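Local coordinates for protein Medium/long-chain acyl-CoA thioesterase YigI (Shewanella oneidensis, PDB 3E8P) that probably hydrolyses medium- and long-chain fatty acyl-CoA thioesters to free fatty acids and coenzyme A, at residues A[20-25]-A[100-105]; A[26-31]-A[38-43]; A[57-62]-A[66-71]; A[144-147]-A[153-156]. All blocks are in the same frame, centred on the assembly; numbering follows the deposited sequence.

How the interactions relate
From the N terminus, helix 14-29 enters two contacts in turn. Its residues 20-25 open interaction 1, a long loop that closes only when helix 98-107 comes back against it. Inside that loop lie two shorter closures, one after the other. Interaction 2 returns the chain past helix 32-37, so that strand 40-44 meets the end of helix 14-29; interaction 3 folds residues 57-62 onto the short strand 67-68 and His69, just ahead of helix 70-90. Interaction 4 follows separately as the hairpin of strands 139-148 and 153-162. None of the loops cross. Interactions 1 and 2 touch through Ala24 and Ile41, whereas interactions 2 and 3 both reach the second subunit.

Interaction 1 (A[20-25]-A[100-105]); sequences LKRVAE and ELQQRL
In this HotDog-clan thioesterase, helix 14-29 meets helix 98-107 beside the long helix 70-90 through two side-chain pairs, Val23 with Leu105 and Arg22 with Gln102. The apolar pair is a methyl-to-methyl touch: CG2 of Val23 lies 3.8 Å from CD2 of Leu105, and the two side chains run alongside each other in opposite senses. With CG1 of Val23 anti to the backbone N (chi1 178°), the other branch, CG2, is the one left to face Leu105. Phe86 of helix 70-90 touches both residues, and Leu83 and Tyr44 also pack on Val23, so the pair belongs to a larger apolar cluster. The backbones keep their distance, the nearest pair being Val23 CA and Leu105 CA at 8.4 Å, and only 136 Å² is buried between the two segments. Arg104, on the same helix as Leu105, binds Asn137 and the carbonyl of Val163, tying helix 98-107 to the C-terminal end of the chain. Nearer the surface, the side chains of the polar pair are set nearly perpendicular. Gln102 runs extended beyond CG, which carries its amide out toward helix 14-29, while the chain of Arg22 bends at chi2 (75°). As modelled, two donors face each other here and make no hydrogen bond. NE2 of Gln102 stands 3.2 Å from NH1 of Arg22, at the edge of the guanidinium and in its plane, with the amide plane turned 81° against it.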
loop_
_atom_site.group_PDB
_atom_site.type_symbol
_atom_site.label_atom_id
_atom_site.label_comp_id
_atom_site.label_asym_id
_atom_site.label_seq_id
_atom_site.Cartn_x
_atom_site.Cartn_y
_atom_site.Cartn_z
ATOM N N LEU A 20 29.718 -0.106 -4.388
ATOM C CA LEU A 20 28.675 -0.602 -5.278
ATOM C C LEU A 20 29.077 -1.943 -5.870
ATOM O O LEU A 20 28.285 -2.884 -5.877
ATOM C CB LEU A 20 28.406 0.399 -6.405
ATOM C CG LEU A 20 27.753 1.725 -6.010
ATOM C CD1 LEU A 20 27.887 2.712 -7.155
ATOM C CD2 LEU A 20 26.292 1.503 -5.648
ATOM N N LYS A 21 30.309 -2.034 -6.361
ATOM C CA LYS A 21 30.785 -3.279 -6.948
ATOM C C LYS A 21 30.778 -4.377 -5.889
ATOM O O LYS A 21 30.469 -5.534 -6.177
ATOM C CB LYS A 21 32.199 -3.106 -7.515
ATOM C CG LYS A 21 32.694 -4.319 -8.306
ATOM C CD LYS A 21 34.099 -4.117 -8.875
ATOM C CE LYS A 21 34.131 -3.074 -9.987
ATOM N NZ LYS A 21 35.487 -2.974 -10.613
ATOM N N ARG A 22 31.119 -4.004 -4.660
ATOM C CA ARG A 22 31.140 -4.947 -3.548
ATOM C C ARG A 22 29.710 -5.399 -3.238
ATOM O O ARG A 22 29.447 -6.590 -3.079
ATOM C CB ARG A 22 31.764 -4.282 -2.313
ATOM C CG ARG A 22 31.639 -5.081 -1.017
ATOM C CD ARG A 22 32.597 -6.265 -0.966
ATOM N NE ARG A 22 32.173 -7.273 0.011
ATOM C CZ ARG A 22 32.037 -7.055 1.317
ATOM N NH1 ARG A 22 32.299 -5.859 1.829
ATOM N NH2 ARG A 22 31.621 -8.033 2.111
ATOM N N VAL A 23 28.789 -4.442 -3.162
ATOM C CA VAL A 23 27.395 -4.749 -2.872
ATOM C C VAL A 23 26.768 -5.620 -3.957
ATOM O O VAL A 23 26.008 -6.538 -3.658
ATOM C CB VAL A 23 26.557 -3.464 -2.726
ATOM C CG1 VAL A 23 25.101 -3.821 -2.483
ATOM C CG2 VAL A 23 27.088 -2.627 -1.579
ATOM N N ALA A 24 27.092 -5.330 -5.215
ATOM C CA ALA A 24 26.562 -6.098 -6.340
ATOM C C ALA A 24 27.001 -7.557 -6.242
ATOM O O ALA A 24 26.228 -8.469 -6.535
ATOM C CB ALA A 24 27.039 -5.493 -7.661
ATOM N N GLU A 25 28.243 -7.763 -5.815
ATOM C CA GLU A 25 28.813 -9.102 -5.669
ATOM C C GLU A 25 28.096 -9.912 -4.592
ATOM O O GLU A 25 27.790 -11.090 -4.790
ATOM C CB GLU A 25 30.298 -9.005 -5.310
ATOM C CG GLU A 25 31.228 -9.854 -6.173
ATOM C CD GLU A 25 31.015 -11.357 -6.015
ATOM O OE1 GLU A 25 30.034 -11.893 -6.577
ATOM O OE2 GLU A 25 31.837 -12.005 -5.325
ATOM N N GLU A 100 31.840 3.846 6.461
ATOM C CA GLU A 100 30.708 4.719 6.743
ATOM C C GLU A 100 29.518 4.258 5.893
ATOM O O GLU A 100 28.363 4.396 6.290
ATOM C CB GLU A 100 31.092 6.166 6.417
ATOM C CG GLU A 100 30.097 7.232 6.847
ATOM C CD GLU A 100 30.606 8.641 6.559
ATOM O OE1 GLU A 100 31.017 8.904 5.405
ATOM O OE2 GLU A 100 30.594 9.489 7.481
ATOM N N LEU A 101 29.813 3.699 4.724
ATOM C CA LEU A 101 28.773 3.199 3.837
ATOM C C LEU A 101 28.502 1.728 4.121
ATOM O O LEU A 101 27.410 1.232 3.860
ATOM C CB LEU A 101 29.174 3.383 2.369
ATOM C CG LEU A 101 28.916 4.770 1.772
ATOM C CD1 LEU A 101 29.459 4.834 0.356
ATOM C CD2 LEU A 101 27.424 5.057 1.778
ATOM N N GLN A 102 29.498 1.031 4.656
ATOM C CA GLN A 102 29.332 -0.380 4.977
ATOM C C GLN A 102 28.447 -0.517 6.211
ATOM O O GLN A 102 27.735 -1.509 6.369
ATOM C CB GLN A 102 30.693 -1.047 5.206
ATOM C CG GLN A 102 31.515 -1.198 3.931
ATOM C CD GLN A 102 32.782 -2.007 4.135
ATOM O OE1 GLN A 102 33.677 -1.604 4.884
ATOM N NE2 GLN A 102 32.863 -3.157 3.472
ATOM N N GLN A 103 28.497 0.484 7.084
ATOM C CA GLN A 103 27.663 0.484 8.275
ATOM C C GLN A 103 26.243 0.773 7.809
ATOM O O GLN A 103 25.268 0.300 8.395
ATOM C CB GLN A 103 28.125 1.559 9.256
ATOM C CG GLN A 103 29.431 1.217 9.960
ATOM C CD GLN A 103 29.907 2.324 10.878
ATOM O OE1 GLN A 103 29.142 2.838 11.699
ATOM N NE2 GLN A 103 31.179 2.698 10.749
ATOM N N ARG A 104 26.140 1.554 6.738
ATOM C CA ARG A 104 24.847 1.897 6.163
ATOM C C ARG A 104 24.215 0.644 5.572
ATOM O O ARG A 104 23.035 0.376 5.780
ATOM C CB ARG A 104 25.016 2.951 5.067
ATOM C CG ARG A 104 25.265 4.357 5.579
ATOM C CD ARG A 104 23.998 4.974 6.130
ATOM N NE ARG A 104 24.184 6.366 6.526
ATOM C CZ ARG A 104 23.291 7.327 6.310
ATOM N NH1 ARG A 104 22.149 7.044 5.697
ATOM N NH2 ARG A 104 23.539 8.571 6.698
ATOM N N LEU A 105 25.013 -0.130 4.846
ATOM C CA LEU A 105 24.516 -1.343 4.224
ATOM C C LEU A 105 23.947 -2.315 5.251
ATOM O O LEU A 105 23.047 -3.099 4.940
ATOM C CB LEU A 105 25.627 -2.026 3.437
ATOM C CG LEU A 105 25.200 -3.229 2.598
ATOM C CD1 LEU A 105 24.214 -2.793 1.525
ATOM C CD2 LEU A 105 26.435 -3.856 1.969
#

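Interaction 2 (A[26-31]-A[38-43]); sequences VFDQHV and GLDIKR
OD1 of Asp28 accepts the backbone N-H of Ile41 (OD1 to N 3.1 Å), a fairly straight bond (160° at the hydrogen) that meets the carboxylate on its anti side, somewhat out of plane. CG of Asp28 stands anti to its backbone N (chi1 -172°), which swings the carboxylate off the helix and across to the strand. Asp28 OD1 also lies 3.4 Å from Asp40 CA and 4.0 Å from Asp40 OD2; two carboxylates so close would tend to make one of them hold a proton more readily. The bond links the last turn of helix 14-29 to strand 40-44, an outermost strand of the antiparallel HotDog sheet within this chain, after the short helix 32-37 has reversed the chain. That strand carries a classic beta bulge, where Lys42 and Arg43 both face Glu50, and Arg43 forms a salt bridge with Glu50. Apolar contact is made chiefly by Ile41. Its end methyl comes against the helix backbone, with Ile41 CD1 3.5 Å from Phe27 C. Ile41 CD1 also lies 3.6 Å from Phe27 CB and 3.9 Å from Asp28 CB, so it sits over the junction of the two residues. The phenyl ring of Phe27 leads away from the strand and packs on Val79 and Leu83 of helix 70-90, where Leu39 also touches Val79 and Ile41 touches Leu83.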
loop_
_atom_site.group_PDB
_atom_site.type_symbol
_atom_site.label_atom_id
_atom_site.label_comp_id
_atom_site.label_asym_id
_atom_site.label_seq_id
_atom_site.Cartn_x
_atom_site.Cartn_y
_atom_site.Cartn_z
ATOM N N VAL A 26 27.840 -9.285 -3.450
ATOM C CA VAL A 26 27.161 -9.977 -2.364
ATOM C C VAL A 26 25.766 -10.444 -2.781
ATOM O O VAL A 26 25.406 -11.596 -2.564
ATOM C CB VAL A 26 27.028 -9.079 -1.108
ATOM C CG1 VAL A 26 26.340 -9.847 0.007
ATOM C CG2 VAL A 26 28.400 -8.610 -0.648
ATOM N N PHE A 27 24.986 -9.553 -3.386
ATOM C CA PHE A 27 23.634 -9.901 -3.812
ATOM C C PHE A 27 23.576 -10.910 -4.948
ATOM O O PHE A 27 22.632 -11.696 -5.027
ATOM C CB PHE A 27 22.855 -8.652 -4.220
ATOM C CG PHE A 27 22.300 -7.873 -3.060
ATOM C CD1 PHE A 27 23.147 -7.263 -2.135
ATOM C CD2 PHE A 27 20.921 -7.741 -2.895
ATOM C CE1 PHE A 27 22.629 -6.532 -1.065
ATOM C CE2 PHE A 27 20.392 -7.010 -1.827
ATOM C CZ PHE A 27 21.249 -6.406 -0.914
ATOM N N ASP A 28 24.580 -10.898 -5.821
ATOM C CA ASP A 28 24.592 -11.819 -6.953
ATOM C C ASP A 28 25.065 -13.243 -6.648
ATOM O O ASP A 28 24.647 -14.187 -7.319
ATOM C CB ASP A 28 25.438 -11.245 -8.097
ATOM C CG ASP A 28 25.336 -12.074 -9.372
ATOM O OD1 ASP A 28 24.264 -12.059 -10.016
ATOM O OD2 ASP A 28 26.323 -12.755 -9.729
ATOM N N GLN A 29 25.919 -13.405 -5.639
ATOM C CA GLN A 29 26.439 -14.732 -5.309
ATOM C C GLN A 29 26.349 -15.141 -3.843
ATOM O O GLN A 29 26.261 -16.329 -3.535
ATOM C CB GLN A 29 27.905 -14.846 -5.759
ATOM C CG GLN A 29 28.126 -14.765 -7.273
ATOM C CD GLN A 29 27.530 -15.952 -8.027
ATOM O OE1 GLN A 29 27.415 -15.928 -9.255
ATOM N NE2 GLN A 29 27.153 -16.999 -7.292
ATOM N N HIS A 30 26.365 -14.174 -2.936
ATOM C CA HIS A 30 26.326 -14.508 -1.522
ATOM C C HIS A 30 24.996 -14.347 -0.797
ATOM O O HIS A 30 24.958 -14.033 0.390
ATOM C CB HIS A 30 27.433 -13.746 -0.792
ATOM C CG HIS A 30 28.802 -14.067 -1.306
ATOM N ND1 HIS A 30 29.308 -13.520 -2.466
ATOM C CD2 HIS A 30 29.736 -14.943 -0.865
ATOM C CE1 HIS A 30 30.492 -14.047 -2.720
ATOM N NE2 HIS A 30 30.775 -14.913 -1.765
ATOM N N VAL A 31 23.904 -14.573 -1.515
ATOM C CA VAL A 31 22.585 -14.501 -0.915
ATOM C C VAL A 31 21.898 -15.811 -1.259
ATOM O O VAL A 31 21.457 -16.015 -2.386
ATOM C CB VAL A 31 21.750 -13.319 -1.463
ATOM C CG1 VAL A 31 20.362 -13.339 -0.837
ATOM C CG2 VAL A 31 22.437 -11.994 -1.140
ATOM N N GLY A 38 17.821 -17.920 -8.694
ATOM C CA GLY A 38 18.626 -17.631 -9.869
ATOM C C GLY A 38 18.576 -16.141 -10.187
ATOM O O GLY A 38 18.746 -15.724 -11.331
ATOM N N LEU A 39 18.327 -15.336 -9.162
ATOM C CA LEU A 39 18.242 -13.889 -9.317
ATOM C C LEU A 39 19.634 -13.303 -9.591
ATOM O O LEU A 39 20.580 -13.577 -8.856
ATOM C CB LEU A 39 17.614 -13.298 -8.048
ATOM C CG LEU A 39 17.278 -11.812 -7.949
ATOM C CD1 LEU A 39 16.233 -11.599 -6.868
ATOM C CD2 LEU A 39 18.534 -11.030 -7.635
ATOM N N ASP A 40 19.753 -12.513 -10.661
ATOM C CA ASP A 40 21.036 -11.909 -11.050
ATOM C C ASP A 40 21.075 -10.381 -11.087
ATOM O O ASP A 40 20.124 -9.733 -11.528
ATOM C CB ASP A 40 21.448 -12.395 -12.440
ATOM C CG ASP A 40 21.609 -13.893 -12.517
ATOM O OD1 ASP A 40 21.862 -14.389 -13.632
ATOM O OD2 ASP A 40 21.491 -14.573 -11.474
ATOM N N ILE A 41 22.184 -9.811 -10.630
ATOM C CA ILE A 41 22.362 -8.366 -10.675
ATOM C C ILE A 41 23.137 -8.102 -11.972
ATOM O O ILE A 41 24.365 -8.142 -12.001
ATOM C CB ILE A 41 23.159 -7.833 -9.451
ATOM C CG1 ILE A 41 22.312 -7.941 -8.181
ATOM C CG2 ILE A 41 23.526 -6.368 -9.655
ATOM C CD1 ILE A 41 22.111 -9.343 -7.697
ATOM N N LYS A 42 22.394 -7.861 -13.047
ATOM C CA LYS A 42 22.974 -7.623 -14.362
ATOM C C LYS A 42 23.925 -6.432 -14.377
ATOM O O LYS A 42 25.030 -6.526 -14.903
ATOM C CB LYS A 42 21.857 -7.420 -15.391
ATOM C CG LYS A 42 22.300 -7.578 -16.833
ATOM C CD LYS A 42 21.130 -7.416 -17.802
ATOM C CE LYS A 42 21.571 -7.610 -19.248
ATOM N NZ LYS A 42 20.471 -7.334 -20.214
ATOM N N ARG A 43 23.489 -5.317 -13.801
ATOM C CA ARG A 43 24.300 -4.107 -13.736
ATOM C C ARG A 43 23.924 -3.314 -12.495
ATOM O O ARG A 43 22.764 -3.312 -12.092
ATOM C CB ARG A 43 24.083 -3.248 -14.985
ATOM C CG ARG A 43 24.805 -3.760 -16.218
ATOM C CD ARG A 43 24.495 -2.904 -17.439
ATOM N NE ARG A 43 23.176 -3.187 -18.005
ATOM C CZ ARG A 43 22.848 -4.329 -18.606
ATOM N NH1 ARG A 43 23.739 -5.306 -18.720
ATOM N NH2 ARG A 43 21.633 -4.491 -19.108
#

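Interaction 3 (A[57-62]-A[66-71]); sequences PELIGN and QILHGG
Leu59 and His69 join through the backbone, His69 N donating to Leu59 O at 3.0 Å, and Gly61 N binds Ile67 O at 2.9 Å in a nearly straight bond. Around these bonds the side chains take distinct postures. Leu68 bends CD1 back to within 3.8 Å of Leu59 CB. Ile60 stretches CG1 and CD1 out to the amide of Gln66, with Ile60 CD1 3.2 Å from Gln66 OE1; the nitrogen of that amide binds the carbonyl of Ile63. Ile67 holds CG1 between its own N and carbonyl carbon (chi1 60°), which brings Ile67 CG1 3.7 Å from Asn62 CB, while the Asn62 oxygen OD1 turns to the N-H of Gln65. A side chain at Gly61 is excluded, since a CB there would come 2.9 Å from His69 CA. CG of His69 is anti to the backbone N (chi1 -169°), bringing His69 CD2 to 3.8 Å from Gly61 CA. His69 ND1 caps helix 70-90, accepting the N-H of Gly71 almost in the ring plane (ND1 to N 2.9 Å). NE2 is hydrogen-bonded to His34 of the second subunit, and Phe33 of that subunit meets the ring. With an alanine here, the N-H of Gly71 would probably lose its capping acceptor and His34 of the second subunit its hydrogen-bonding mate. In this protein the histidine thus both caps the helix and meets the second subunit; a His-Gly-Gly sequence at the start of the central helix is characteristic of PaaI-like HotDog thioesterases.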
loop_
_atom_site.group_PDB
_atom_site.type_symbol
_atom_site.label_atom_id
_atom_site.label_comp_id
_atom_site.label_asym_id
_atom_site.label_seq_id
_atom_site.Cartn_x
_atom_site.Cartn_y
_atom_site.Cartn_z
ATOM N N PRO A 57 11.405 -23.978 -14.575
ATOM C CA PRO A 57 10.270 -24.726 -14.026
ATOM C C PRO A 57 9.960 -24.483 -12.545
ATOM O O PRO A 57 8.797 -24.345 -12.171
ATOM C CB PRO A 57 10.650 -26.183 -14.313
ATOM C CG PRO A 57 11.448 -26.070 -15.578
ATOM C CD PRO A 57 12.328 -24.878 -15.291
ATOM N N GLU A 58 10.991 -24.425 -11.706
ATOM C CA GLU A 58 10.801 -24.222 -10.263
ATOM C C GLU A 58 10.158 -22.892 -9.853
ATOM O O GLU A 58 9.730 -22.737 -8.706
ATOM C CB GLU A 58 12.138 -24.346 -9.524
ATOM C CG GLU A 58 12.753 -25.727 -9.514
ATOM C CD GLU A 58 13.127 -26.219 -10.898
ATOM O OE1 GLU A 58 13.468 -25.376 -11.757
ATOM O OE2 GLU A 58 13.095 -27.451 -11.117
ATOM N N LEU A 59 10.093 -21.938 -10.781
ATOM C CA LEU A 59 9.533 -20.618 -10.487
ATOM C C LEU A 59 8.081 -20.430 -10.915
ATOM O O LEU A 59 7.515 -19.359 -10.723
ATOM C CB LEU A 59 10.394 -19.526 -11.137
ATOM C CG LEU A 59 11.847 -19.420 -10.657
ATOM C CD1 LEU A 59 12.541 -18.239 -11.328
ATOM C CD2 LEU A 59 11.872 -19.252 -9.151
ATOM N N ILE A 60 7.479 -21.470 -11.480
ATOM C CA ILE A 60 6.098 -21.395 -11.956
ATOM C C ILE A 60 5.029 -21.436 -10.865
ATOM O O ILE A 60 5.115 -22.218 -9.919
ATOM C CB ILE A 60 5.819 -22.528 -12.960
ATOM C CG1 ILE A 60 6.703 -22.344 -14.193
ATOM C CG2 ILE A 60 4.346 -22.538 -13.357
ATOM C CD1 ILE A 60 6.532 -23.435 -15.220
ATOM N N GLY A 61 4.012 -20.592 -11.018
ATOM C CA GLY A 61 2.921 -20.556 -10.060
ATOM C C GLY A 61 1.750 -21.379 -10.559
ATOM O O GLY A 61 1.264 -22.272 -9.872
ATOM N N ASN A 62 1.294 -21.077 -11.769
ATOM C CA ASN A 62 0.183 -21.805 -12.362
ATOM C C ASN A 62 0.709 -22.640 -13.529
ATOM O O ASN A 62 1.190 -22.100 -14.526
ATOM C CB ASN A 62 -0.883 -20.823 -12.841
ATOM C CG ASN A 62 -2.076 -21.512 -13.462
ATOM O OD1 ASN A 62 -1.974 -22.116 -14.528
ATOM N ND2 ASN A 62 -3.220 -21.427 -12.792
ATOM N N GLN A 66 1.399 -21.282 -17.237
ATOM C CA GLN A 66 2.848 -21.126 -17.291
ATOM C C GLN A 66 3.247 -19.709 -16.887
ATOM O O GLN A 66 4.049 -19.058 -17.558
ATOM C CB GLN A 66 3.383 -21.438 -18.697
ATOM C CG GLN A 66 3.473 -22.929 -19.013
ATOM C CD GLN A 66 4.520 -23.647 -18.172
ATOM O OE1 GLN A 66 5.720 -23.456 -18.354
ATOM N NE2 GLN A 66 4.063 -24.471 -17.240
ATOM N N ILE A 67 2.677 -19.226 -15.790
ATOM C CA ILE A 67 3.011 -17.889 -15.324
ATOM C C ILE A 67 3.926 -17.949 -14.106
ATOM O O ILE A 67 3.925 -18.912 -13.338
ATOM C CB ILE A 67 1.753 -17.069 -14.973
ATOM C CG1 ILE A 67 0.960 -17.761 -13.879
ATOM C CG2 ILE A 67 0.865 -16.930 -16.186
ATOM C CD1 ILE A 67 -0.185 -16.936 -13.385
ATOM N N LEU A 68 4.731 -16.910 -13.962
ATOM C CA LEU A 68 5.660 -16.789 -12.856
ATOM C C LEU A 68 4.834 -16.670 -11.568
ATOM O O LEU A 68 3.753 -16.070 -11.570
ATOM C CB LEU A 68 6.509 -15.536 -13.077
ATOM C CG LEU A 68 7.787 -15.302 -12.278
ATOM C CD1 LEU A 68 8.829 -16.360 -12.628
ATOM C CD2 LEU A 68 8.311 -13.906 -12.601
ATOM N N HIS A 69 5.319 -17.263 -10.479
ATOM C CA HIS A 69 4.603 -17.182 -9.204
ATOM C C HIS A 69 4.723 -15.764 -8.649
ATOM O O HIS A 69 5.815 -15.204 -8.605
ATOM C CB HIS A 69 5.180 -18.170 -8.190
ATOM C CG HIS A 69 4.342 -18.325 -6.958
ATOM N ND1 HIS A 69 4.214 -17.328 -6.016
ATOM C CD2 HIS A 69 3.574 -19.353 -6.524
ATOM C CE1 HIS A 69 3.404 -17.735 -5.053
ATOM N NE2 HIS A 69 3.001 -18.960 -5.337
ATOM N N GLY A 70 3.599 -15.191 -8.227
ATOM C CA GLY A 70 3.603 -13.834 -7.695
ATOM C C GLY A 70 4.656 -13.558 -6.636
ATOM O O GLY A 70 5.091 -12.410 -6.470
ATOM N N GLY A 71 5.063 -14.600 -5.912
ATOM C CA GLY A 71 6.075 -14.433 -4.883
ATOM C C GLY A 71 7.427 -14.077 -5.480
ATOM O O GLY A 71 8.214 -13.356 -4.868
#

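Interaction 4 (A[144-147]-A[153-156]); sequences MELH and HIAF
Leu146 and the pair Ile154 and Ala155 carry the backbone bonds. Leu146 O takes the N-H of Ile154 (O to N 2.7 Å) and, more weakly, that of Ala155, while Leu146 N donates to Ala155 O at 2.9 Å. Beyond them comes a CA-H...O contact, Phe156 CA to Met144 O 3.4 Å. Two residues facing one define a classic beta bulge in the antiparallel hairpin of strands 139-148 and 153-162, part of the HotDog sheet; Leu146 and Ala155 lie on the face that packs on Thr73 of helix 70-90. The other face bears Glu145, His147, His153 and Phe156. Among its polar groups, Glu145 OE2 takes ND1 of His147, as modelled on the syn side and in the imidazole plane, but the distance is unusually short and the exact bond length doubtful; OE1 binds the hydroxyl of Thr129. CG of His147 stands between its backbone N and carbonyl carbon (chi1 62°), which folds the ring back to the carboxylate. Glu145 OE2 also lies at the edge of the His153 ring, 3.7 Å from His153 ND1, the carboxylate and ring planes 72° apart. Replacing Glu145 with an alanine would probably leave His147 ND1 and Thr129 without their carboxylate and open a gap beside Phe156. Among the carbon contacts, Glu145 CG meets the edge of the Phe156 ring at CE1, 4.0 Å away.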
loop_
_atom_site.group_PDB
_atom_site.type_symbol
_atom_site.label_atom_id
_atom_site.label_comp_id
_atom_site.label_asym_id
_atom_site.label_seq_id
_atom_site.Cartn_x
_atom_site.Cartn_y
_atom_site.Cartn_z
HETATM N N MSE A 144 9.382 0.455 -8.390
HETATM C CA MSE A 144 10.034 -0.639 -9.091
HETATM C C MSE A 144 9.164 -1.098 -10.240
HETATM O O MSE A 144 7.962 -0.854 -10.257
HETATM C CB MSE A 144 10.289 -1.820 -8.153
HETATM C CG MSE A 144 11.154 -1.497 -6.954
HETATM SE SE MSE A 144 10.176 -0.490 -5.572
HETATM C CE MSE A 144 9.611 -1.955 -4.479
ATOM N N GLU A 145 9.772 -1.802 -11.179
ATOM C CA GLU A 145 9.052 -2.278 -12.338
ATOM C C GLU A 145 9.666 -3.575 -12.844
ATOM O O GLU A 145 10.888 -3.718 -12.901
ATOM C CB GLU A 145 9.102 -1.188 -13.416
ATOM C CG GLU A 145 8.852 -1.632 -14.824
ATOM C CD GLU A 145 10.013 -2.406 -15.429
ATOM O OE1 GLU A 145 11.188 -2.001 -15.255
ATOM O OE2 GLU A 145 9.736 -3.419 -16.098
ATOM N N LEU A 146 8.803 -4.518 -13.195
ATOM C CA LEU A 146 9.236 -5.805 -13.723
ATOM C C LEU A 146 8.592 -6.016 -15.101
ATOM O O LEU A 146 7.383 -5.836 -15.266
ATOM C CB LEU A 146 8.808 -6.938 -12.787
ATOM C CG LEU A 146 9.381 -8.316 -13.133
ATOM C CD1 LEU A 146 10.856 -8.365 -12.736
ATOM C CD2 LEU A 146 8.605 -9.408 -12.403
ATOM N N HIS A 147 9.405 -6.382 -16.086
ATOM C CA HIS A 147 8.909 -6.646 -17.436
ATOM C C HIS A 147 9.569 -7.928 -17.941
ATOM O O HIS A 147 10.507 -8.423 -17.315
ATOM C CB HIS A 147 9.220 -5.469 -18.379
ATOM C CG HIS A 147 10.681 -5.192 -18.574
ATOM N ND1 HIS A 147 11.378 -4.276 -17.811
ATOM C CD2 HIS A 147 11.571 -5.688 -19.469
ATOM C CE1 HIS A 147 12.631 -4.218 -18.229
ATOM N NE2 HIS A 147 12.774 -5.065 -19.235
ATOM N N HIS A 153 5.192 -5.034 -19.454
ATOM C CA HIS A 153 5.188 -4.829 -18.013
ATOM C C HIS A 153 4.361 -5.897 -17.310
ATOM O O HIS A 153 3.213 -6.154 -17.669
ATOM C CB HIS A 153 4.662 -3.430 -17.665
ATOM C CG HIS A 153 5.475 -2.321 -18.256
ATOM N ND1 HIS A 153 6.821 -2.161 -17.991
ATOM C CD2 HIS A 153 5.135 -1.319 -19.099
ATOM C CE1 HIS A 153 7.273 -1.106 -18.647
ATOM N NE2 HIS A 153 6.270 -0.578 -19.325
ATOM N N ILE A 154 4.966 -6.514 -16.304
ATOM C CA ILE A 154 4.327 -7.575 -15.548
ATOM C C ILE A 154 3.729 -7.039 -14.263
ATOM O O ILE A 154 2.569 -7.309 -13.940
ATOM C CB ILE A 154 5.350 -8.683 -15.206
ATOM C CG1 ILE A 154 5.958 -9.225 -16.495
ATOM C CG2 ILE A 154 4.679 -9.809 -14.464
ATOM C CD1 ILE A 154 4.931 -9.783 -17.477
ATOM N N ALA A 155 4.523 -6.264 -13.537
ATOM C CA ALA A 155 4.076 -5.694 -12.277
ATOM C C ALA A 155 4.867 -4.441 -11.937
ATOM O O ALA A 155 5.978 -4.252 -12.431
ATOM C CB ALA A 155 4.235 -6.715 -11.161
ATOM N N PHE A 156 4.270 -3.586 -11.107
ATOM C CA PHE A 156 4.917 -2.370 -10.640
ATOM C C PHE A 156 4.991 -2.494 -9.132
ATOM O O PHE A 156 4.182 -3.180 -8.514
ATOM C CB PHE A 156 4.100 -1.109 -10.949
ATOM C CG PHE A 156 4.031 -0.749 -12.403
ATOM C CD1 PHE A 156 5.017 -1.154 -13.296
ATOM C CD2 PHE A 156 3.006 0.068 -12.862
ATOM C CE1 PHE A 156 4.984 -0.742 -14.633
ATOM C CE2 PHE A 156 2.958 0.486 -14.182
ATOM C CZ PHE A 156 3.959 0.076 -15.079
#